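Local coordinates for protein putative phosphosugar isomerases (Salmonella typhimurium LT2, PDB 3FKJ) that probably binds a phosphorylated sugar or related carbohydrate and is thought to act as a phosphosugar isomerase, at residues A118-V123 against S134-E139; M217-S222 against P275-A280; G192-V197 against L321-L326. All blocks are in the same frame, centred on the assembly; numbering follows the deposited sequence.

Interaction 1: A118-V123 against S134-E139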
# COMPACT_ATOMS: atom_id res chain seq x y z
N ALA A 118 9.03 18.76 11.75
CA ALA A 118 9.84 19.32 10.67
C ALA A 118 9.28 18.85 9.34
O ALA A 118 8.89 17.67 9.20
CB ALA A 118 11.30 18.93 10.80
N THR A 119 9.25 19.77 8.38
CA THR A 119 8.77 19.46 7.04
C THR A 119 9.91 19.61 6.01
O THR A 119 10.63 20.57 6.04
CB THR A 119 7.56 20.36 6.66
OG1 THR A 119 7.91 21.74 6.86
CG2 THR A 119 6.35 20.03 7.49
N ILE A 120 10.08 18.61 5.14
CA ILE A 120 11.01 18.70 4.00
C ILE A 120 10.15 18.62 2.74
O ILE A 120 9.41 17.63 2.53
CB ILE A 120 12.06 17.55 3.97
CG1 ILE A 120 12.88 17.48 5.28
CG2 ILE A 120 12.98 17.68 2.76
CD1 ILE A 120 13.77 16.25 5.38
N GLY A 121 10.23 19.65 1.91
CA GLY A 121 9.46 19.72 0.67
C GLY A 121 10.32 19.51 -0.54
O GLY A 121 11.29 20.26 -0.76
N LEU A 122 9.97 18.49 -1.35
CA LEU A 122 10.60 18.25 -2.66
C LEU A 122 9.72 18.89 -3.76
O LEU A 122 8.52 18.57 -3.88
CB LEU A 122 10.76 16.74 -2.91
CG LEU A 122 11.84 15.91 -2.21
CD1 LEU A 122 11.72 15.96 -0.70
CD2 LEU A 122 11.68 14.48 -2.67
N VAL A 123 10.30 19.80 -4.53
CA VAL A 123 9.57 20.49 -5.61
C VAL A 123 10.41 20.48 -6.88
O VAL A 123 11.62 20.37 -6.83
CB VAL A 123 9.22 21.98 -5.25
CG1 VAL A 123 8.42 22.07 -3.96
CG2 VAL A 123 10.48 22.86 -5.17
N SER A 134 7.25 24.42 4.01
CA SER A 134 8.41 23.54 4.00
C SER A 134 9.53 24.20 4.77
O SER A 134 10.01 25.25 4.37
CB SER A 134 8.88 23.29 2.56
OG SER A 134 7.83 22.73 1.76
N ASP A 135 9.95 23.59 5.87
CA ASP A 135 11.08 24.13 6.65
C ASP A 135 12.33 24.04 5.79
O ASP A 135 13.20 24.89 5.88
CB ASP A 135 11.32 23.35 7.97
CG ASP A 135 10.16 23.45 8.94
OD1 ASP A 135 9.55 24.54 8.99
OD2 ASP A 135 9.87 22.46 9.66
N TYR A 136 12.42 22.96 5.01
CA TYR A 136 13.55 22.74 4.11
C TYR A 136 12.99 22.40 2.75
O TYR A 136 11.99 21.68 2.65
CB TYR A 136 14.44 21.62 4.64
CG TYR A 136 14.85 21.74 6.10
CD1 TYR A 136 14.03 21.25 7.13
CD2 TYR A 136 16.07 22.37 6.47
CE1 TYR A 136 14.39 21.37 8.46
CE2 TYR A 136 16.44 22.48 7.81
CZ TYR A 136 15.60 22.00 8.81
OH TYR A 136 15.99 22.10 10.13
N ILE A 137 13.63 22.91 1.70
CA ILE A 137 13.19 22.76 0.32
C ILE A 137 14.28 22.10 -0.53
O ILE A 137 15.41 22.53 -0.52
CB ILE A 137 12.85 24.13 -0.34
CG1 ILE A 137 11.73 24.84 0.44
CG2 ILE A 137 12.43 23.92 -1.79
CD1 ILE A 137 11.74 26.37 0.32
N ILE A 138 13.92 21.06 -1.28
CA ILE A 138 14.81 20.45 -2.24
C ILE A 138 14.21 20.67 -3.62
O ILE A 138 13.07 20.33 -3.87
CB ILE A 138 14.99 18.95 -1.97
CG1 ILE A 138 15.83 18.73 -0.69
CG2 ILE A 138 15.64 18.28 -3.18
CD1 ILE A 138 15.31 17.64 0.27
N GLU A 139 14.98 21.27 -4.52
CA GLU A 139 14.55 21.37 -5.90
C GLU A 139 15.16 20.20 -6.63
O GLU A 139 16.36 20.19 -6.93
CB GLU A 139 15.02 22.67 -6.51
CG GLU A 139 14.26 23.87 -5.97
CD GLU A 139 14.91 25.16 -6.34
OE1 GLU A 139 15.05 25.40 -7.55
OE2 GLU A 139 15.28 25.91 -5.42
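T119 and D135 grip each other where strand 118-123 starts to pair with strand 136-139, one of the two outermost strands within the chain of the five-stranded parallel sheet of the SIS domain, a Rossmann-like alpha-beta-alpha sandwich. The two strands belong to a beta-alpha-beta unit whose connection holds the short helix 129-132. D135 can be followed outward. D135 CB lies 3.5 Å from the backbone O of T119. D135 CG lies anti to its own carbonyl carbon (chi1 -63°), on the side of T119, and sits 3.5 Å from T119 OG1. D135 OD2 takes the N-H of T119, 3.0 Å from T119 N, the donor coming from above the carboxylate plane, 45° out of it, while OD1 forms a salt bridge with R113. The short, acidic aspartate thus accepts a strand N-H that lies ahead of the regular ladder. T119 answers with OG1; a threonine suits a position where the hydroxyl must both accept from D135 N and donate to Y133 O.

Beyond this polar corner the ladder runs regularly, with Y136 N on T119 O, G121 N on Y136 O, I138 N on G121 O and V123 N on I138 O. G121 leaves room on its face for S134 OG, which is 3.6 Å from G121 CA and is itself bonded to the carbonyl of L130. On the other face I120, L122 and I138 form a branched aliphatic layer beneath helices 22-35 and 155-170, and the phenol of Y136 reaches D33. There I138 CD1 presses against I120 CG2 at 3.4 Å, tighter than usual van der Waals contact, and lies 4.1 Å from L122 CD1.

Interaction 2: M217-S222 against P275-A280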
# COMPACT_ATOMS: atom_id res chain seq x y z
N MSE A 217 3.48 -5.83 -11.63
CA MSE A 217 3.91 -6.68 -10.53
C MSE A 217 5.38 -6.41 -10.16
O MSE A 217 6.20 -6.03 -11.00
CB MSE A 217 3.68 -8.16 -10.90
CG MSE A 217 3.91 -9.17 -9.77
SE MSE A 217 3.52 -11.03 -10.30
CE MSE A 217 1.82 -10.75 -11.07
N GLY A 218 5.66 -6.62 -8.89
CA GLY A 218 6.94 -6.41 -8.30
C GLY A 218 6.84 -6.71 -6.82
O GLY A 218 5.75 -6.95 -6.28
N SER A 219 8.00 -6.73 -6.18
CA SER A 219 8.09 -6.97 -4.75
C SER A 219 9.21 -6.17 -4.18
O SER A 219 10.00 -5.61 -4.92
CB SER A 219 8.35 -8.46 -4.48
OG SER A 219 9.63 -8.85 -4.97
N GLY A 220 9.32 -6.17 -2.87
CA GLY A 220 10.44 -5.48 -2.21
C GLY A 220 10.71 -4.09 -2.71
O GLY A 220 9.81 -3.25 -2.69
N PRO A 221 11.95 -3.82 -3.17
CA PRO A 221 12.31 -2.45 -3.51
C PRO A 221 11.62 -1.94 -4.79
O PRO A 221 11.59 -0.74 -5.03
CB PRO A 221 13.83 -2.54 -3.75
CG PRO A 221 14.00 -3.88 -4.30
CD PRO A 221 13.07 -4.74 -3.49
N SER A 222 11.15 -2.87 -5.63
CA SER A 222 10.53 -2.53 -6.90
C SER A 222 9.00 -2.34 -6.88
O SER A 222 8.40 -2.02 -7.91
CB SER A 222 10.85 -3.62 -7.94
OG SER A 222 12.22 -3.83 -8.13
N PRO A 275 13.17 -14.32 -5.06
CA PRO A 275 12.41 -15.58 -5.13
C PRO A 275 10.89 -15.43 -5.19
O PRO A 275 10.20 -16.30 -5.74
CB PRO A 275 12.84 -16.31 -3.83
CG PRO A 275 14.21 -15.73 -3.54
CD PRO A 275 14.05 -14.29 -3.87
N LEU A 276 10.37 -14.33 -4.63
CA LEU A 276 8.96 -14.00 -4.77
C LEU A 276 8.61 -13.81 -6.24
O LEU A 276 7.62 -14.37 -6.73
CB LEU A 276 8.57 -12.76 -3.97
CG LEU A 276 8.29 -12.98 -2.50
CD1 LEU A 276 9.57 -13.34 -1.75
CD2 LEU A 276 7.63 -11.71 -1.89
N ASP A 277 9.49 -13.08 -6.93
CA ASP A 277 9.34 -12.76 -8.34
C ASP A 277 9.49 -14.01 -9.22
O ASP A 277 8.70 -14.23 -10.15
CB ASP A 277 10.35 -11.65 -8.75
CG ASP A 277 10.15 -10.34 -7.99
OD1 ASP A 277 9.10 -10.16 -7.32
OD2 ASP A 277 11.07 -9.50 -8.09
N ASP A 278 10.49 -14.84 -8.93
CA ASP A 278 10.72 -16.09 -9.68
C ASP A 278 9.56 -17.07 -9.55
O ASP A 278 9.22 -17.78 -10.51
CB ASP A 278 12.01 -16.77 -9.23
CG ASP A 278 13.27 -16.15 -9.84
OD1 ASP A 278 13.19 -15.61 -10.96
OD2 ASP A 278 14.34 -16.22 -9.20
N ARG A 279 8.95 -17.10 -8.37
CA ARG A 279 7.74 -17.90 -8.15
C ARG A 279 6.58 -17.50 -9.09
O ARG A 279 5.88 -18.36 -9.66
CB ARG A 279 7.31 -17.82 -6.69
CG ARG A 279 6.29 -18.84 -6.32
CD ARG A 279 5.65 -18.50 -5.03
NE ARG A 279 4.62 -19.47 -4.69
CZ ARG A 279 3.85 -19.38 -3.61
NH1 ARG A 279 3.99 -18.42 -2.73
NH2 ARG A 279 2.93 -20.31 -3.38
N ALA A 280 6.40 -16.19 -9.24
CA ALA A 280 5.39 -15.62 -10.12
C ALA A 280 5.69 -15.92 -11.59
O ALA A 280 4.79 -16.25 -12.35
CB ALA A 280 5.25 -14.10 -9.89
O HOH W 1 10.40 -7.10 -7.82
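S219 turns its hydroxyl onto the carboxylate of D277. The serine OG sits between its own backbone N and carbonyl carbon (chi1 65°), which turns it to the helix, and S219 OG donates to D277 OD1 at 2.7 Å. It does not enter in the plane of the carboxylate: OG stands 36° out of it, above the flat group. Small and hydroxylated, serine can come this close, while OG also bonds to the hydroxyl of T273. The second carboxylate oxygen, OD2, reaches back to the same residue through a water, which lies 2.9 Å from S219 N and accepts its N-H. One aspartate thereby holds both the side chain and the backbone of S219, and it is itself steadied by S247 on OD1 and by the backbone N-H of S269 on OD2.

S219 lies just past M217, where strand 213-218, a central strand of the second parallel sheet, of four strands, gives way to a loop before helix 223-238. In alpha-beta sandwiches of this kind that edge is the usual place for ligand sites. Helix 274-286 follows strand 263-268, and the second subunit approaches the same corner: its E78 accepts the backbone N-H of G220.

Selenomethionine M217 leaves its strand in an extended line, CG opposite the backbone N (chi1 -172°), and bends only at its last torsion. In the conformer described, one of two, M217 SE reaches the small methyl of A280 and lies 3.5 Å from A280 CB, a contact that holds for that copy alone.

Interaction 3: G192-V197 against L321-L326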
# COMPACT_ATOMS: atom_id res chain seq x y z
N GLY A 192 23.35 2.92 -19.36
CA GLY A 192 23.55 1.59 -19.94
C GLY A 192 22.28 0.74 -20.04
O GLY A 192 22.09 0.01 -21.01
N ALA A 193 21.42 0.84 -19.04
CA ALA A 193 20.15 0.10 -19.01
C ALA A 193 19.15 0.62 -20.06
O ALA A 193 18.51 -0.17 -20.78
CB ALA A 193 19.52 0.18 -17.57
N GLN A 194 19.01 1.94 -20.13
CA GLN A 194 18.12 2.55 -21.09
C GLN A 194 18.54 2.23 -22.54
O GLN A 194 17.69 1.99 -23.42
CB GLN A 194 18.05 4.05 -20.87
CG GLN A 194 17.28 4.44 -19.63
CD GLN A 194 17.14 5.94 -19.48
OE1 GLN A 194 17.95 6.70 -20.01
NE2 GLN A 194 16.11 6.36 -18.74
N ARG A 195 19.85 2.23 -22.79
CA ARG A 195 20.33 1.85 -24.11
C ARG A 195 20.06 0.37 -24.39
O ARG A 195 19.56 0.01 -25.44
CB ARG A 195 21.83 2.13 -24.23
CG ARG A 195 22.38 1.91 -25.65
CD ARG A 195 23.82 1.41 -25.62
NE ARG A 195 24.63 2.14 -24.64
CZ ARG A 195 24.98 1.71 -23.43
NH1 ARG A 195 24.57 0.52 -22.98
NH2 ARG A 195 25.73 2.49 -22.65
N GLN A 196 20.38 -0.48 -23.44
CA GLN A 196 20.16 -1.91 -23.56
C GLN A 196 18.72 -2.33 -23.88
O GLN A 196 18.52 -3.35 -24.53
CB GLN A 196 20.63 -2.56 -22.26
CG GLN A 196 20.46 -4.05 -22.12
CD GLN A 196 21.11 -4.56 -20.84
OE1 GLN A 196 21.74 -3.80 -20.08
NE2 GLN A 196 20.98 -5.86 -20.60
N VAL A 197 17.71 -1.56 -23.45
CA VAL A 197 16.30 -1.98 -23.63
C VAL A 197 15.59 -1.43 -24.88
O VAL A 197 14.41 -1.75 -25.10
CB VAL A 197 15.45 -1.62 -22.40
CG1 VAL A 197 16.10 -2.19 -21.14
CG2 VAL A 197 15.27 -0.13 -22.30
N LEU A 321 11.74 2.08 -17.46
CA LEU A 321 10.36 2.15 -17.93
C LEU A 321 10.09 3.34 -18.85
O LEU A 321 9.23 3.23 -19.72
CB LEU A 321 9.36 2.14 -16.73
CG LEU A 321 9.05 0.79 -16.09
CD1 LEU A 321 8.35 0.95 -14.74
CD2 LEU A 321 8.24 -0.10 -17.04
N ASP A 322 10.81 4.45 -18.67
CA ASP A 322 10.66 5.62 -19.57
C ASP A 322 10.78 5.19 -21.02
O ASP A 322 10.08 5.73 -21.88
CB ASP A 322 11.71 6.70 -19.29
CG ASP A 322 11.35 7.60 -18.10
OD1 ASP A 322 10.17 7.64 -17.69
OD2 ASP A 322 12.24 8.30 -17.57
N VAL A 323 11.64 4.20 -21.26
CA VAL A 323 11.91 3.74 -22.63
C VAL A 323 10.71 2.95 -23.14
O VAL A 323 10.21 3.22 -24.22
CB VAL A 323 13.25 2.90 -22.73
CG1 VAL A 323 13.53 2.46 -24.19
CG2 VAL A 323 14.43 3.69 -22.12
N TYR A 324 10.22 2.00 -22.34
CA TYR A 324 9.07 1.22 -22.73
C TYR A 324 7.84 2.11 -22.89
O TYR A 324 7.08 1.92 -23.82
CB TYR A 324 8.78 0.12 -21.72
CG TYR A 324 9.80 -0.97 -21.71
CD1 TYR A 324 10.95 -0.85 -20.95
CD2 TYR A 324 9.62 -2.12 -22.46
CE1 TYR A 324 11.91 -1.85 -20.94
CE2 TYR A 324 10.56 -3.13 -22.45
CZ TYR A 324 11.71 -2.99 -21.68
OH TYR A 324 12.68 -3.99 -21.65
N ASN A 325 7.66 3.06 -21.97
CA ASN A 325 6.52 4.00 -22.01
C ASN A 325 6.43 4.87 -23.24
O ASN A 325 5.32 5.10 -23.75
CB ASN A 325 6.48 4.89 -20.77
CG ASN A 325 6.37 4.11 -19.50
OD1 ASN A 325 6.04 2.93 -19.51
ND2 ASN A 325 6.66 4.76 -18.38
N LEU A 326 7.57 5.38 -23.71
CA LEU A 326 7.60 6.14 -24.97
C LEU A 326 7.32 5.22 -26.16
O LEU A 326 6.51 5.53 -27.03
CB LEU A 326 8.96 6.83 -25.14
CG LEU A 326 9.08 7.99 -26.14
CD1 LEU A 326 8.16 9.13 -25.72
CD2 LEU A 326 10.51 8.45 -26.24
O HOH W 2 14.82 8.90 -18.18
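V197 and V323 meet at the heart of the contact, V197 CG2 lying 3.6 Å from V323 CG1. The two branched side chains approach at a slant, and their compact shape lets the end of helix 186-196 and its following residue pack on helix 313-331. V323 spreads its methyls between two partners. CG1, placed opposite the backbone N (chi1 -178°), goes to V197, while V323 CG2 rests against the aliphatic stem of Q194, 3.8 Å from Q194 CB. Y324 also meets V197: the valine crosses the tyrosine at about a right angle, V197 CB lying 3.7 Å from Y324 OH and 3.8 Å from Y324 CE1, neither squarely over the ring nor at its edge.

Farther out, polar groups fix these positions. Q194, with an extended chain, lays its methylenes on V323 and carries its amide past them. Q194 NE2 there bonds to the carbonyl of C319, one turn earlier on the partner helix, and gives a second hydrogen bond to a water at 2.9 Å. That water in turn donates to D322 OD2 at 2.7 Å, so the glutamine is joined to helix 313-331 both directly and through solvent. Glutamine, with both a long stem and a polar head, can pack and hydrogen-bond at once.

Y324 is held through its hydroxyl and its ring. The hydroxyl bonds to D200, near the start of helix 198-208, and the ring makes an edge-to-face contact with F204 on that helix. V323 also lies against Q198 and A201, so helix 198-208 borders the valine cluster, and V320 and L299 add to the hydrophobic surround of V197. This is helix-helix packing in the second half of a two-sheet SIS protein, where the C-terminal helix 313-331 lies against strand 290-295.

From the N terminus, interaction 1 closes first: a short connection returns 134-139 beside 118-123 at one edge of the first parallel sheet, and it is complete before the other contacts open. Interaction 3 opens next, at 192-197, and closes only at 321-326, so its long loop encloses the whole of interaction 2, in which 217-222 meets 275-280. The enclosed contact ties a strand end of the second sheet to helix 274-286, whereas the enclosing one joins two helices of the C-terminal half. Centres of interactions 2 and 3 lie about 20 Å apart; interaction 1 lies on the opposite side of the chain's centre from both.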